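Cytochrome c' (Rubrivivax gelatinosus, PDB 2J8W) is a high-spin c-type cytochrome that carries heme c without a sixth iron ligand and has electron transfer activity, though its exact function is not known. Local coordinates at residues I9-S14 / L56-P61. Residues are numbered along the deposited sequence; the frame is centred on the assembly and turned at random.
With HEC (heme c), chain C.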
ATOM      1  N   ILE A   9     -13.031  -3.935  -1.451  1.00 14.58           N
ATOM      2  CA  ILE A   9     -12.496  -4.541  -2.647  1.00 14.48           C
ATOM      3  C   ILE A   9     -11.341  -3.720  -3.213  1.00 13.90           C
ATOM      4  O   ILE A   9     -10.286  -4.265  -3.549  1.00 13.85           O
ATOM      5  CB  ILE A   9     -13.613  -4.727  -3.706  1.00 14.73           C
ATOM      6  CG1 ILE A   9     -14.676  -5.725  -3.177  1.00 17.14           C
ATOM      7  CG2 ILE A   9     -12.984  -5.185  -4.988  1.00 16.14           C
ATOM      8  CD1 ILE A   9     -16.014  -5.790  -3.960  1.00 16.77           C
ATOM      9  N   GLU A  10     -11.560  -2.433  -3.402  1.00 14.15           N
ATOM     10  CA  GLU A  10     -10.498  -1.624  -3.991  1.00 14.38           C
ATOM     11  C   GLU A  10      -9.275  -1.622  -3.075  1.00 13.12           C
ATOM     12  O   GLU A  10      -8.132  -1.578  -3.537  1.00 12.77           O
ATOM     13  CB  GLU A  10     -10.979  -0.203  -4.219  1.00 15.89           C
ATOM     14  CG  GLU A  10     -12.018  -0.006  -5.317  1.00 19.65           C
ATOM     15  CD  GLU A  10     -12.272   1.490  -5.531  1.00 21.26           C
ATOM     16  OE1 GLU A  10     -11.444   2.123  -6.196  1.00 32.02           O
ATOM     17  OE2 GLU A  10     -13.225   2.065  -4.997  1.00 28.18           O
ATOM     18  N   TYR A  11      -9.495  -1.629  -1.757  1.00 13.18           N
ATOM     19  CA  TYR A  11      -8.385  -1.644  -0.783  1.00 12.02           C
ATOM     20  C   TYR A  11      -7.583  -2.908  -0.913  1.00 11.74           C
ATOM     21  O   TYR A  11      -6.355  -2.859  -1.005  1.00 12.08           O
ATOM     22  CB  TYR A  11      -8.983  -1.550   0.606  1.00 12.92           C
ATOM     23  CG  TYR A  11      -7.980  -1.579   1.737  1.00 12.78           C
ATOM     24  CD1 TYR A  11      -7.518  -0.398   2.311  1.00 12.64           C
ATOM     25  CD2 TYR A  11      -7.550  -2.775   2.276  1.00 12.40           C
ATOM     26  CE1 TYR A  11      -6.617  -0.412   3.398  1.00 12.33           C
ATOM     27  CE2 TYR A  11      -6.659  -2.804   3.356  1.00 12.75           C
ATOM     28  CZ  TYR A  11      -6.185  -1.639   3.885  1.00 11.65           C
ATOM     29  OH  TYR A  11      -5.311  -1.694   4.940  1.00 12.19           O
ATOM     30  N   ARG A  12      -8.231  -4.076  -0.928  1.00 11.67           N
ATOM     31  CA  ARG A  12      -7.447  -5.303  -0.972  1.00 12.31           C
ATOM     32  C   ARG A  12      -6.729  -5.433  -2.316  1.00 12.01           C
ATOM     33  O   ARG A  12      -5.565  -5.856  -2.366  1.00 12.35           O
ATOM     34  CB  ARG A  12      -8.333  -6.513  -0.669  1.00 12.48           C
ATOM     35  CG  ARG A  12      -9.384  -6.904  -1.717  1.00 13.32           C
ATOM     36  CD  ARG A  12     -10.568  -7.556  -1.040  1.00 13.97           C
ATOM     37  NE  ARG A  12     -11.473  -8.150  -2.040  1.00 14.57           N
ATOM     38  CZ  ARG A  12     -12.723  -8.504  -1.765  1.00 14.37           C
ATOM     39  NH1 ARG A  12     -13.201  -8.290  -0.557  1.00 15.84           N
ATOM     40  NH2 ARG A  12     -13.505  -9.101  -2.669  1.00 16.41           N
ATOM     41  N   GLN A  13      -7.390  -5.063  -3.410  1.00 12.43           N
ATOM     42  CA  GLN A  13      -6.710  -5.067  -4.691  1.00 12.71           C
ATOM     43  C   GLN A  13      -5.491  -4.181  -4.682  1.00 12.01           C
ATOM     44  O   GLN A  13      -4.437  -4.566  -5.200  1.00 12.30           O
ATOM     45  CB  GLN A  13      -7.683  -4.618  -5.795  1.00 12.97           C
ATOM     46  CG  GLN A  13      -8.785  -5.645  -6.101  1.00 14.21           C
ATOM     47  CD  GLN A  13      -9.879  -5.122  -7.003  1.00 15.91           C
ATOM     48  OE1 GLN A  13      -9.996  -3.908  -7.225  1.00 19.20           O
ATOM     49  NE2 GLN A  13     -10.676  -6.038  -7.540  1.00 17.63           N
ATOM     50  N   SER A  14      -5.645  -2.979  -4.164  1.00 11.62           N
ATOM     51  CA  SER A  14      -4.542  -2.026  -4.083  1.00 11.44           C
ATOM     52  C   SER A  14      -3.393  -2.597  -3.262  1.00 10.86           C
ATOM     53  O   SER A  14      -2.231  -2.483  -3.658  1.00 11.56           O
ATOM     54  CB  SER A  14      -5.064  -0.738  -3.461  1.00 11.52           C
ATOM     55  OG  SER A  14      -5.971  -0.066  -4.325  1.00 12.55           O
ATOM     56  N   LEU A  56      -5.866  -9.020   3.654  1.00 14.99           N
ATOM     57  CA  LEU A  56      -6.683 -10.127   4.138  1.00 16.81           C
ATOM     58  C   LEU A  56      -7.620  -9.662   5.248  1.00 17.67           C
ATOM     59  O   LEU A  56      -8.490 -10.419   5.627  1.00 20.40           O
ATOM     60  CB  LEU A  56      -5.793 -11.356   4.440  1.00 18.46           C
ATOM     61  CG  LEU A  56      -5.039 -11.868   3.192  1.00 19.70           C
ATOM     62  CD1 LEU A  56      -3.821 -12.724   3.438  1.00 22.20           C
ATOM     63  CD2 LEU A  56      -6.003 -12.651   2.259  1.00 22.93           C
ATOM     64  N   THR A  57      -7.519  -8.404   5.669  1.00 16.61           N
ATOM     65  CA  THR A  57      -8.445  -7.750   6.574  1.00 18.41           C
ATOM     66  C   THR A  57      -9.663  -7.178   5.875  1.00 17.67           C
ATOM     67  O   THR A  57     -10.572  -6.668   6.512  1.00 20.08           O
ATOM     68  CB  THR A  57      -7.775  -6.579   7.362  1.00 17.94           C
ATOM     69  OG1 THR A  57      -7.520  -5.460   6.501  1.00 18.91           O
ATOM     70  CG2 THR A  57      -6.475  -7.001   8.099  1.00 20.10           C
ATOM     71  N   ALA A  58      -9.699  -7.284   4.557  1.00 16.25           N
ATOM     72  CA  ALA A  58     -10.684  -6.573   3.692  1.00 15.48           C
ATOM     73  C   ALA A  58     -11.551  -7.562   2.873  1.00 15.57           C
ATOM     74  O   ALA A  58     -12.024  -7.244   1.796  1.00 15.19           O
ATOM     75  CB  ALA A  58      -9.972  -5.569   2.813  1.00 15.83           C
ATOM     76  N   PHE A  59     -11.754  -8.759   3.422  1.00 16.53           N
ATOM     77  CA  PHE A  59     -12.640  -9.786   2.848  1.00 16.33           C
ATOM     78  C   PHE A  59     -13.786 -10.095   3.833  1.00 17.71           C
ATOM     79  O   PHE A  59     -14.186 -11.249   4.000  1.00 18.99           O
ATOM     80  CB  PHE A  59     -11.900 -11.077   2.483  1.00 17.52           C
ATOM     81  CG  PHE A  59     -10.954 -10.966   1.322  1.00 16.52           C
ATOM     82  CD1 PHE A  59     -11.365 -11.289   0.041  1.00 17.66           C
ATOM     83  CD2 PHE A  59      -9.631 -10.593   1.519  1.00 17.23           C
ATOM     84  CE1 PHE A  59     -10.477 -11.232  -1.017  1.00 16.24           C
ATOM     85  CE2 PHE A  59      -8.747 -10.545   0.479  1.00 15.33           C
ATOM     86  CZ  PHE A  59      -9.151 -10.831  -0.788  1.00 15.97           C
ATOM     87  N   GLY A  60     -14.306  -9.057   4.464  1.00 18.75           N
ATOM     88  CA  GLY A  60     -15.404  -9.199   5.386  1.00 20.18           C
ATOM     89  C   GLY A  60     -16.703  -9.583   4.728  1.00 20.71           C
ATOM     90  O   GLY A  60     -16.817  -9.701   3.500  1.00 20.27           O
ATOM     91  N   PRO A  61     -17.742  -9.789   5.561  1.00 21.22           N
ATOM     92  CA  PRO A  61     -19.064 -10.129   5.045  1.00 21.79           C
ATOM     93  C   PRO A  61     -19.542  -9.103   4.003  1.00 22.21           C
ATOM     94  O   PRO A  61     -19.377  -7.908   4.223  1.00 22.51           O
ATOM     95  CB  PRO A  61     -19.937 -10.114   6.306  1.00 23.02           C
ATOM     96  CG  PRO A  61     -19.049 -10.106   7.419  1.00 24.03           C
ATOM     97  CD  PRO A  61     -17.712  -9.710   7.036  1.00 22.94           C
TER
HETATM   98 FE   HEC C1129      -3.205 -12.306  -4.280  1.00 14.80          FE
HETATM   99  CHA HEC C1129      -5.506 -10.478  -6.056  1.00 14.88           C
HETATM  100  CHB HEC C1129      -0.699 -10.703  -5.870  1.00 14.18           C
HETATM  101  CHC HEC C1129      -0.947 -13.513  -1.980  1.00 15.21           C
HETATM  102  CHD HEC C1129      -5.736 -13.829  -2.562  1.00 15.48           C
HETATM  103  NA  HEC C1129      -3.133 -10.854  -5.665  1.00 14.54           N
HETATM  104  C1A HEC C1129      -4.179 -10.250  -6.341  1.00 13.80           C
HETATM  105  C2A HEC C1129      -3.675  -9.358  -7.352  1.00 14.33           C
HETATM  106  C3A HEC C1129      -2.332  -9.421  -7.302  1.00 13.48           C
HETATM  107  C4A HEC C1129      -1.982 -10.343  -6.237  1.00 14.09           C
HETATM  108  CMA HEC C1129      -1.307  -8.642  -8.127  1.00 15.56           C
HETATM  109  CAA HEC C1129      -4.529  -8.524  -8.302  1.00 15.49           C
HETATM  110  CBA HEC C1129      -4.894  -7.189  -7.703  1.00 17.52           C
HETATM  111  CGA HEC C1129      -5.621  -6.349  -8.799  0.50 16.25           C
HETATM  112  O1A HEC C1129      -5.633  -6.699 -10.021  0.50 18.62           O
HETATM  113  O2A HEC C1129      -6.255  -5.281  -8.534  0.50 15.58           O
HETATM  114  NB  HEC C1129      -1.186 -12.105  -3.928  1.00 13.68           N
HETATM  115  C1B HEC C1129      -0.351 -11.513  -4.821  1.00 13.24           C
HETATM  116  C2B HEC C1129       1.007 -11.801  -4.427  1.00 13.93           C
HETATM  117  C3B HEC C1129       0.947 -12.569  -3.332  1.00 12.97           C
HETATM  118  C4B HEC C1129      -0.442 -12.769  -2.995  1.00 13.79           C
HETATM  119  CMB HEC C1129       2.282 -11.352  -5.158  1.00 15.54           C
HETATM  120  CAB HEC C1129       2.096 -13.128  -2.507  1.00 14.54           C
HETATM  121  CBB HEC C1129       3.212 -12.298  -2.187  1.00 14.82           C
HETATM  122  NC  HEC C1129      -3.319 -13.375  -2.618  1.00 14.22           N
HETATM  123  C1C HEC C1129      -2.280 -13.833  -1.820  1.00 14.76           C
HETATM  124  C2C HEC C1129      -2.746 -14.748  -0.807  1.00 15.16           C
HETATM  125  C3C HEC C1129      -4.091 -14.832  -0.955  1.00 15.47           C
HETATM  126  C4C HEC C1129      -4.465 -14.009  -2.102  1.00 15.24           C
HETATM  127  CMC HEC C1129      -1.853 -15.418   0.238  1.00 16.67           C
HETATM  128  CAC HEC C1129      -5.111 -15.664  -0.114  1.00 16.66           C
HETATM  129  CBC HEC C1129      -4.798 -16.051   1.179  1.00 16.11           C
HETATM  130  ND  HEC C1129      -5.257 -12.167  -4.294  1.00 15.42           N
HETATM  131  C1D HEC C1129      -6.113 -12.962  -3.528  1.00 14.85           C
HETATM  132  C2D HEC C1129      -7.480 -12.701  -3.918  1.00 15.45           C
HETATM  133  C3D HEC C1129      -7.412 -11.684  -4.954  1.00 16.09           C
HETATM  134  C4D HEC C1129      -6.001 -11.378  -5.152  1.00 14.57           C
HETATM  135  CMD HEC C1129      -8.723 -13.358  -3.355  1.00 17.56           C
HETATM  136  CAD HEC C1129      -8.559 -11.010  -5.650  1.00 16.26           C
HETATM  137  CBD HEC C1129      -8.905  -9.716  -4.893  1.00 15.37           C
HETATM  138  CGD HEC C1129     -10.119  -9.057  -5.533  1.00 15.24           C
HETATM  139  O1D HEC C1129     -11.028  -8.653  -4.771  1.00 17.00           O
HETATM  140  O2D HEC C1129     -10.154  -8.882  -6.804  1.00 16.44           O
HETATM  141  O   HOH W   1      -6.697  -2.711   7.095  1.00 22.27           O
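The guanidinium of R12, on helix 5-30, lies flat on the F59 ring, which belongs to the loop after helix 38-52; the planes are 10° apart and the centres 4.1 Å. CD of R12 sits over the ring centre as a CH-pi contact, and I9 CG1 approaches the opposite guanidinium face near its rim. With CG between backbone N and carbonyl carbon (chi1 69°), the extended chain lays CD and the guanidinium across F59 and brings NE to a heme c propionate. NH1 donates in the guanidinium plane to a lone pair of A58 O (2.8 Å, 161°); O1D, at the edge near that plane, accepts from NE at 2.8 Å. NH2 adds a weak bond to O1D and reaches T63 O and T69 OG1; Q13 NE2 holds O2D at 3.0 Å. R12 and Q13, both heme-binding, thus form the propionate side of the pocket. A58 CB packs against Y11 CD2 at 3.7 Å.

The exposed T57 side is looser: OG1 stays 4.2 Å from Y11 CE2, and a water links it to Y11 OH. Y11 OH also bonds H22 of the second subunit, and T57 OG1 bonds L54 O. A leucine in place of R12 would probably leave the propionate without this positive charge, A58 O without this donor and the F59 face without its stacked partner. The buried cation ties loop to helix and is likely to stabilise the ionised propionate.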